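Local coordinates for protein apicoplast TIC22, putative (Plasmodium falciparum 3D7, PDB 4E6Z) that probably acts as a chaperone for preproteins during their import into the apicoplast, the relict plastid of the malaria parasite, at residues L74-V79 with F257-Q262; V194-N199 with K237-N242. One frame throughout, in Å; residues are numbered along the deposited sequence.

Interaction 1: residues L74-V79 with F257-Q262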
ATOM      1  N   LEU A  74      -8.955   5.209  -3.202  1.00 70.24           N
ATOM      2  CA  LEU A  74      -8.226   4.170  -2.480  1.00 62.10           C
ATOM      3  C   LEU A  74      -8.607   2.781  -2.980  1.00 66.79           C
ATOM      4  O   LEU A  74      -7.936   1.792  -2.677  1.00 61.10           O
ATOM      5  CB  LEU A  74      -8.517   4.263  -0.981  1.00 56.28           C
ATOM      6  CG  LEU A  74      -8.192   5.584  -0.283  1.00 54.06           C
ATOM      7  CD1 LEU A  74      -8.490   5.490   1.208  1.00 56.82           C
ATOM      8  CD2 LEU A  74      -6.754   5.947  -0.512  1.00 51.93           C
ATOM      9  N   GLU A  75      -9.684   2.716  -3.753  1.00 59.95           N
ATOM     10  CA  GLU A  75     -10.252   1.446  -4.186  1.00 67.84           C
ATOM     11  C   GLU A  75      -9.321   0.700  -5.141  1.00 61.23           C
ATOM     12  O   GLU A  75      -9.297  -0.532  -5.163  1.00 59.06           O
ATOM     13  CB  GLU A  75     -11.616   1.676  -4.842  1.00 81.92           C
ATOM     14  CG  GLU A  75     -12.594   0.524  -4.683  1.00 90.69           C
ATOM     15  CD  GLU A  75     -14.005   0.898  -5.109  1.00106.17           C
ATOM     16  OE1 GLU A  75     -14.181   1.984  -5.705  1.00107.92           O
ATOM     17  OE2 GLU A  75     -14.938   0.110  -4.845  1.00110.75           O
ATOM     18  N   VAL A  76      -8.552   1.452  -5.923  1.00 54.40           N
ATOM     19  CA  VAL A  76      -7.654   0.859  -6.914  1.00 58.34           C
ATOM     20  C   VAL A  76      -6.353   0.342  -6.297  1.00 48.48           C
ATOM     21  O   VAL A  76      -5.539  -0.281  -6.977  1.00 52.55           O
ATOM     22  CB  VAL A  76      -7.310   1.858  -8.033  1.00 58.58           C
ATOM     23  CG1 VAL A  76      -8.582   2.419  -8.643  1.00 65.31           C
ATOM     24  CG2 VAL A  76      -6.434   2.975  -7.488  1.00 58.58           C
ATOM     25  N   ILE A  77      -6.157   0.609  -5.012  1.00 42.35           N
ATOM     26  CA  ILE A  77      -4.968   0.133  -4.319  1.00 42.50           C
ATOM     27  C   ILE A  77      -5.240  -1.212  -3.643  1.00 41.44           C
ATOM     28  O   ILE A  77      -6.036  -1.289  -2.707  1.00 33.30           O
ATOM     29  CB  ILE A  77      -4.504   1.138  -3.255  1.00 43.57           C
ATOM     30  CG1 ILE A  77      -4.333   2.529  -3.872  1.00 47.70           C
ATOM     31  CG2 ILE A  77      -3.213   0.662  -2.603  1.00 39.38           C
ATOM     32  CD1 ILE A  77      -4.194   3.635  -2.848  1.00 46.28           C
ATOM     33  N   PRO A  78      -4.579  -2.277  -4.126  1.00 41.72           N
ATOM     34  CA  PRO A  78      -4.715  -3.622  -3.560  1.00 42.40           C
ATOM     35  C   PRO A  78      -4.097  -3.711  -2.171  1.00 43.92           C
ATOM     36  O   PRO A  78      -3.092  -3.053  -1.904  1.00 36.65           O
ATOM     37  CB  PRO A  78      -3.912  -4.499  -4.533  1.00 36.14           C
ATOM     38  CG  PRO A  78      -3.746  -3.673  -5.771  1.00 39.72           C
ATOM     39  CD  PRO A  78      -3.674  -2.264  -5.287  1.00 41.07           C
ATOM     40  N   VAL A  79      -4.708  -4.510  -1.300  1.00 37.22           N
ATOM     41  CA  VAL A  79      -4.146  -4.826   0.008  1.00 34.55           C
ATOM     42  C   VAL A  79      -4.241  -6.336   0.217  1.00 43.83           C
ATOM     43  O   VAL A  79      -5.216  -6.971  -0.199  1.00 37.21           O
ATOM     44  CB  VAL A  79      -4.893  -4.102   1.140  1.00 39.20           C
ATOM     45  CG1 VAL A  79      -4.352  -4.537   2.509  1.00 35.58           C
ATOM     46  CG2 VAL A  79      -4.790  -2.602   0.961  1.00 42.42           C
ATOM     47  N   PHE A 257      -3.504   8.530  -7.208  1.00 64.31           N
ATOM     48  CA  PHE A 257      -2.751   7.386  -6.702  1.00 57.30           C
ATOM     49  C   PHE A 257      -2.402   6.402  -7.810  1.00 58.53           C
ATOM     50  O   PHE A 257      -3.269   5.977  -8.572  1.00 61.02           O
ATOM     51  CB  PHE A 257      -3.528   6.661  -5.597  1.00 56.22           C
ATOM     52  CG  PHE A 257      -3.469   7.349  -4.264  1.00 63.53           C
ATOM     53  CD1 PHE A 257      -2.275   7.427  -3.564  1.00 58.98           C
ATOM     54  CD2 PHE A 257      -4.607   7.905  -3.704  1.00 68.18           C
ATOM     55  CE1 PHE A 257      -2.215   8.060  -2.334  1.00 65.56           C
ATOM     56  CE2 PHE A 257      -4.553   8.538  -2.475  1.00 72.31           C
ATOM     57  CZ  PHE A 257      -3.355   8.616  -1.789  1.00 71.66           C
ATOM     58  N   VAL A 258      -1.125   6.049  -7.899  1.00 47.75           N
ATOM     59  CA  VAL A 258      -0.689   4.996  -8.805  1.00 45.65           C
ATOM     60  C   VAL A 258      -0.205   3.784  -8.008  1.00 51.51           C
ATOM     61  O   VAL A 258       0.888   3.798  -7.444  1.00 47.32           O
ATOM     62  CB  VAL A 258       0.436   5.468  -9.747  1.00 50.11           C
ATOM     63  CG1 VAL A 258       0.841   4.336 -10.683  1.00 46.42           C
ATOM     64  CG2 VAL A 258       0.006   6.710 -10.542  1.00 45.46           C
ATOM     65  N   PRO A 259      -1.029   2.730  -7.961  1.00 57.92           N
ATOM     66  CA  PRO A 259      -0.692   1.509  -7.223  1.00 51.55           C
ATOM     67  C   PRO A 259       0.591   0.867  -7.740  1.00 46.58           C
ATOM     68  O   PRO A 259       0.961   1.060  -8.894  1.00 51.26           O
ATOM     69  CB  PRO A 259      -1.876   0.582  -7.518  1.00 54.11           C
ATOM     70  CG  PRO A 259      -2.980   1.480  -7.962  1.00 54.84           C
ATOM     71  CD  PRO A 259      -2.324   2.622  -8.655  1.00 60.32           C
ATOM     72  N   SER A 260       1.261   0.110  -6.883  1.00 50.40           N
ATOM     73  CA  SER A 260       2.382  -0.708  -7.315  1.00 54.60           C
ATOM     74  C   SER A 260       1.935  -1.567  -8.488  1.00 48.94           C
ATOM     75  O   SER A 260       0.973  -2.323  -8.370  1.00 47.88           O
ATOM     76  CB  SER A 260       2.854  -1.605  -6.169  1.00 51.04           C
ATOM     77  OG  SER A 260       3.794  -2.562  -6.625  1.00 48.48           O
ATOM     78  N   THR A 261       2.617  -1.447  -9.623  1.00 54.35           N
ATOM     79  CA  THR A 261       2.252  -2.245 -10.790  1.00 55.84           C
ATOM     80  C   THR A 261       2.404  -3.737 -10.490  1.00 53.17           C
ATOM     81  O   THR A 261       1.713  -4.570 -11.073  1.00 53.81           O
ATOM     82  CB  THR A 261       3.078  -1.874 -12.038  1.00 55.76           C
ATOM     83  OG1 THR A 261       4.464  -2.150 -11.803  1.00 62.46           O
ATOM     84  CG2 THR A 261       2.900  -0.400 -12.382  1.00 59.40           C
ATOM     85  N   GLN A 262       3.310  -4.066  -9.576  1.00 48.60           N
ATOM     86  CA  GLN A 262       3.482  -5.451  -9.154  1.00 56.03           C
ATOM     87  C   GLN A 262       2.293  -5.950  -8.333  1.00 53.37           C
ATOM     88  O   GLN A 262       1.796  -7.054  -8.558  1.00 56.16           O
ATOM     89  CB  GLN A 262       4.788  -5.633  -8.379  1.00 57.65           C
ATOM     90  CG  GLN A 262       6.015  -5.752  -9.264  1.00 64.17           C
ATOM     91  CD  GLN A 262       7.198  -6.355  -8.532  1.00 76.29           C
ATOM     92  OE1 GLN A 262       7.325  -6.223  -7.313  1.00 80.16           O
ATOM     93  NE2 GLN A 262       8.070  -7.032  -9.274  1.00 79.43           N
TER
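Pro-259 and Phe-257 meet Val-76, Ile-77, Pro-78 and Leu-74 in an apolar contact that joins the turn leading into strand 78-83 to the end of strand 255-258 and the loop that follows it. The close part centres on the Pro-259 ring: its CG lies 3.3 Å from Val-76 O, a van der Waals approach of ring carbon to carbonyl oxygen, and 3.8 Å from Val-76 CG2. Pro-259 CB meets Pro-78 CD at 4.0 Å, the two side chains crossing at about a right angle. The second focus is the Phe-257 ring. Ile-77 CD1, extended away from CA by chi2 (167°), sits over one face, 4.0 Å from Phe-257 CG, while Leu-74 CD2 comes obliquely to Phe-257 CE2 at 3.9 Å.

A type I turn from Leu-74 to Ile-77, closed by the bond from Ile-77 N to Leu-74 O (3.2 Å), places Leu-74, Val-76 and Ile-77 along the second segment. Leu-74 and Ile-77 also pack on Met-135 of helix 135-150. The solvent side is at Val-76, exposed yet closest to Pro-259; the looser spacing is at the buried Leu-74 and Ile-77 against Phe-257. Only 244 Å² is buried, and the segments share neither hydrogen bond nor salt bridge. Cohesion across the contact is therefore apolar and non-directional, while backbone bonds of Ile-77 with Met-135 and Val-258 with Leu-212 hold each segment in place.

Interaction 2: residues V194-N199 with K237-N242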
ATOM      1  N   VAL A 194       4.640   7.328  -0.071  1.00 41.54           N
ATOM      2  CA  VAL A 194       4.315   7.364  -1.489  1.00 46.16           C
ATOM      3  C   VAL A 194       5.273   8.366  -2.123  1.00 44.34           C
ATOM      4  O   VAL A 194       5.719   9.302  -1.460  1.00 40.54           O
ATOM      5  CB  VAL A 194       2.842   7.749  -1.757  1.00 43.21           C
ATOM      6  CG1 VAL A 194       1.922   6.567  -1.455  1.00 44.61           C
ATOM      7  CG2 VAL A 194       2.448   8.955  -0.927  1.00 40.39           C
ATOM      8  N   PHE A 195       5.603   8.156  -3.392  1.00 42.87           N
ATOM      9  CA  PHE A 195       6.610   8.967  -4.068  1.00 43.87           C
ATOM     10  C   PHE A 195       6.004   9.834  -5.167  1.00 42.24           C
ATOM     11  O   PHE A 195       5.055   9.430  -5.837  1.00 46.68           O
ATOM     12  CB  PHE A 195       7.690   8.063  -4.670  1.00 41.52           C
ATOM     13  CG  PHE A 195       8.304   7.108  -3.684  1.00 43.78           C
ATOM     14  CD1 PHE A 195       9.460   7.446  -2.996  1.00 48.07           C
ATOM     15  CD2 PHE A 195       7.725   5.871  -3.445  1.00 45.07           C
ATOM     16  CE1 PHE A 195      10.022   6.569  -2.085  1.00 49.74           C
ATOM     17  CE2 PHE A 195       8.287   4.987  -2.539  1.00 43.35           C
ATOM     18  CZ  PHE A 195       9.438   5.336  -1.860  1.00 42.04           C
ATOM     19  N   TYR A 196       6.557  11.029  -5.356  1.00 52.29           N
ATOM     20  CA  TYR A 196       6.144  11.876  -6.472  1.00 50.19           C
ATOM     21  C   TYR A 196       7.284  12.756  -6.976  1.00 55.35           C
ATOM     22  O   TYR A 196       8.282  12.956  -6.282  1.00 51.35           O
ATOM     23  CB  TYR A 196       4.925  12.728  -6.102  1.00 45.33           C
ATOM     24  CG  TYR A 196       5.246  13.981  -5.321  1.00 55.79           C
ATOM     25  CD1 TYR A 196       5.307  15.216  -5.953  1.00 65.37           C
ATOM     26  CD2 TYR A 196       5.483  13.931  -3.956  1.00 61.28           C
ATOM     27  CE1 TYR A 196       5.600  16.368  -5.249  1.00 71.73           C
ATOM     28  CE2 TYR A 196       5.777  15.078  -3.241  1.00 70.82           C
ATOM     29  CZ  TYR A 196       5.835  16.294  -3.891  1.00 76.69           C
ATOM     30  OH  TYR A 196       6.127  17.437  -3.179  1.00 83.24           O
ATOM     31  N   ALA A 197       7.127  13.274  -8.191  1.00 63.85           N
ATOM     32  CA  ALA A 197       8.126  14.144  -8.802  1.00 59.73           C
ATOM     33  C   ALA A 197       7.557  15.538  -9.045  1.00 53.40           C
ATOM     34  O   ALA A 197       6.392  15.692  -9.421  1.00 44.51           O
ATOM     35  CB  ALA A 197       8.634  13.539 -10.100  1.00 58.92           C
ATOM     36  N   GLU A 198       8.398  16.546  -8.835  1.00 73.07           N
ATOM     37  CA  GLU A 198       8.001  17.951  -8.926  1.00 80.67           C
ATOM     38  C   GLU A 198       7.292  18.334 -10.223  1.00 79.78           C
ATOM     39  O   GLU A 198       6.207  18.921 -10.203  1.00 80.84           O
ATOM     40  CB  GLU A 198       9.229  18.845  -8.753  1.00 83.56           C
ATOM     41  CG  GLU A 198       9.903  18.720  -7.401  1.00 93.08           C
ATOM     42  CD  GLU A 198       9.186  19.497  -6.313  1.00101.98           C
ATOM     43  OE1 GLU A 198       7.979  19.255  -6.096  1.00102.83           O
ATOM     44  OE2 GLU A 198       9.837  20.348  -5.671  1.00104.99           O
ATOM     45  N   ASN A 199       7.914  18.013 -11.349  1.00 71.96           N
ATOM     46  CA  ASN A 199       7.437  18.507 -12.636  1.00 70.13           C
ATOM     47  C   ASN A 199       6.720  17.451 -13.466  1.00 61.95           C
ATOM     48  O   ASN A 199       6.701  17.520 -14.694  1.00 60.50           O
ATOM     49  CB  ASN A 199       8.606  19.100 -13.426  1.00 74.19           C
ATOM     50  CG  ASN A 199       9.235  20.293 -12.728  1.00 71.73           C
ATOM     51  OD1 ASN A 199       8.620  21.354 -12.615  1.00 68.54           O
ATOM     52  ND2 ASN A 199      10.464  20.123 -12.251  1.00 61.93           N
ATOM     53  N   LYS A 237      12.832  16.475  -9.072  1.00 55.53           N
ATOM     54  CA  LYS A 237      13.083  16.304  -7.652  1.00 63.60           C
ATOM     55  C   LYS A 237      12.097  15.289  -7.077  1.00 57.91           C
ATOM     56  O   LYS A 237      10.892  15.538  -7.007  1.00 54.25           O
ATOM     57  CB  LYS A 237      12.952  17.651  -6.936  1.00 70.13           C
ATOM     58  CG  LYS A 237      14.091  17.983  -5.990  1.00 81.14           C
ATOM     59  CD  LYS A 237      13.845  17.438  -4.596  1.00 86.00           C
ATOM     60  CE  LYS A 237      14.934  17.901  -3.641  1.00 92.21           C
ATOM     61  NZ  LYS A 237      14.658  17.492  -2.237  1.00 95.05           N
ATOM     62  N   ILE A 238      12.615  14.133  -6.681  1.00 54.91           N
ATOM     63  CA  ILE A 238      11.786  13.090  -6.089  1.00 52.77           C
ATOM     64  C   ILE A 238      11.538  13.388  -4.614  1.00 53.01           C
ATOM     65  O   ILE A 238      12.475  13.634  -3.855  1.00 58.53           O
ATOM     66  CB  ILE A 238      12.438  11.705  -6.246  1.00 50.24           C
ATOM     67  CG1 ILE A 238      12.510  11.324  -7.728  1.00 46.37           C
ATOM     68  CG2 ILE A 238      11.678  10.649  -5.436  1.00 48.67           C
ATOM     69  CD1 ILE A 238      13.233  10.022  -7.989  1.00 41.89           C
ATOM     70  N   LYS A 239      10.271  13.382  -4.217  1.00 50.98           N
ATOM     71  CA  LYS A 239       9.910  13.657  -2.833  1.00 51.44           C
ATOM     72  C   LYS A 239       9.014  12.565  -2.250  1.00 51.03           C
ATOM     73  O   LYS A 239       8.298  11.878  -2.977  1.00 45.19           O
ATOM     74  CB  LYS A 239       9.244  15.027  -2.716  1.00 51.75           C
ATOM     75  CG  LYS A 239      10.155  16.170  -3.125  1.00 59.52           C
ATOM     76  CD  LYS A 239       9.514  17.524  -2.890  1.00 69.61           C
ATOM     77  CE  LYS A 239      10.501  18.644  -3.190  1.00 81.31           C
ATOM     78  NZ  LYS A 239       9.910  19.999  -2.997  1.00 92.24           N
ATOM     79  N   VAL A 240       9.067  12.413  -0.932  1.00 55.55           N
ATOM     80  CA  VAL A 240       8.288  11.390  -0.246  1.00 53.92           C
ATOM     81  C   VAL A 240       7.174  12.025   0.574  1.00 55.63           C
ATOM     82  O   VAL A 240       7.375  13.051   1.224  1.00 57.69           O
ATOM     83  CB  VAL A 240       9.180  10.527   0.673  1.00 50.32           C
ATOM     84  CG1 VAL A 240       8.338   9.537   1.477  1.00 44.11           C
ATOM     85  CG2 VAL A 240      10.221   9.792  -0.146  1.00 56.03           C
ATOM     86  N   LEU A 241       5.997  11.416   0.535  1.00 63.34           N
ATOM     87  CA  LEU A 241       4.873  11.893   1.326  1.00 59.52           C
ATOM     88  C   LEU A 241       4.287  10.767   2.169  1.00 54.85           C
ATOM     89  O   LEU A 241       4.511   9.586   1.895  1.00 47.23           O
ATOM     90  CB  LEU A 241       3.796  12.497   0.423  1.00 56.49           C
ATOM     91  CG  LEU A 241       4.187  13.770  -0.333  1.00 61.55           C
ATOM     92  CD1 LEU A 241       3.125  14.136  -1.349  1.00 67.99           C
ATOM     93  CD2 LEU A 241       4.423  14.919   0.635  1.00 60.57           C
ATOM     94  N   ASN A 242       3.538  11.141   3.197  1.00 56.58           N
ATOM     95  CA  ASN A 242       2.871  10.170   4.050  1.00 48.42           C
ATOM     96  C   ASN A 242       1.441   9.950   3.573  1.00 52.12           C
ATOM     97  O   ASN A 242       0.595  10.836   3.706  1.00 52.37           O
ATOM     98  CB  ASN A 242       2.885  10.645   5.502  1.00 48.61           C
ATOM     99  CG  ASN A 242       2.124   9.714   6.429  1.00 65.84           C
ATOM    100  OD1 ASN A 242       1.970   8.524   6.149  1.00 67.94           O
ATOM    101  ND2 ASN A 242       1.646  10.255   7.545  1.00 69.07           N
TER
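Tyr-196 and Lys-239 form one of the hydrogen-bonded pairs of an antiparallel beta ladder between strand 193-203 and the outermost strand 238-242. Lys-239 N donates to Tyr-196 O at 2.9 Å with an N-H...O angle of 173°, and Tyr-196 N returns a bond to Lys-239 O. Val-194 and Leu-241 repeat the reciprocal pattern, whereas Phe-195 with Val-240 and Ala-197 with Ile-238 are non-hydrogen-bonded pairs. Beyond strand residue Ala-197, Glu-198 N donates to Lys-237 O at 3.3 Å. The Glu-198 side chain bends at chi2 (-79°) while that of Lys-239 stays extended, and their salt bridge closes this end: Lys-239 NZ approaches Glu-198 OE2 to 2.7 Å from above the carboxylate plane.

On the face bearing Tyr-196, its CG lies between the backbone N and the carbonyl carbon (chi1 81°), and the ring reaches across to the neighbouring strand. There Tyr-196 CE2 touches Leu-241 CD1 at 3.4 Å, obliquely, and Tyr-196 OH lies 3.4 Å from Lys-239 CD. On the other face Phe-195 CE1 meets Val-240 CG2 at 3.8 Å, the two side chains pointing the same way.

Further out, helices 172-179 and 216-227 cover the Phe-195 face through Ala-178 and Leu-219, and Ile-210 and Leu-212 of strand 208-213 touch Tyr-196. Past the ladder's end, Asn-199 ND2 is hydrogen-bonded to Asp-235 O.

How the interactions relate
Interactions 1 and 2 share one four-stranded mixed sheet, ordered 238-242, 193-203, 208-213, 255-258. Interaction 2 pairs the first two strands; interaction 1 begins at the far edge, on 255-258, and ties it to the turn preceding strand 78-83, which belongs to a separate two-stranded sheet. Their centres are about 17 Å apart, and although their nearest atoms approach to about 4 Å, the contacts do not touch. Strand 208-213 bridges them: Leu-212 packs against both Phe-257 and Val-194. In sequence, both segments of 194-199/237-242 fall between those of 74-79/257-262. One contact thus builds the sheet internally, the other joins it to another sheet.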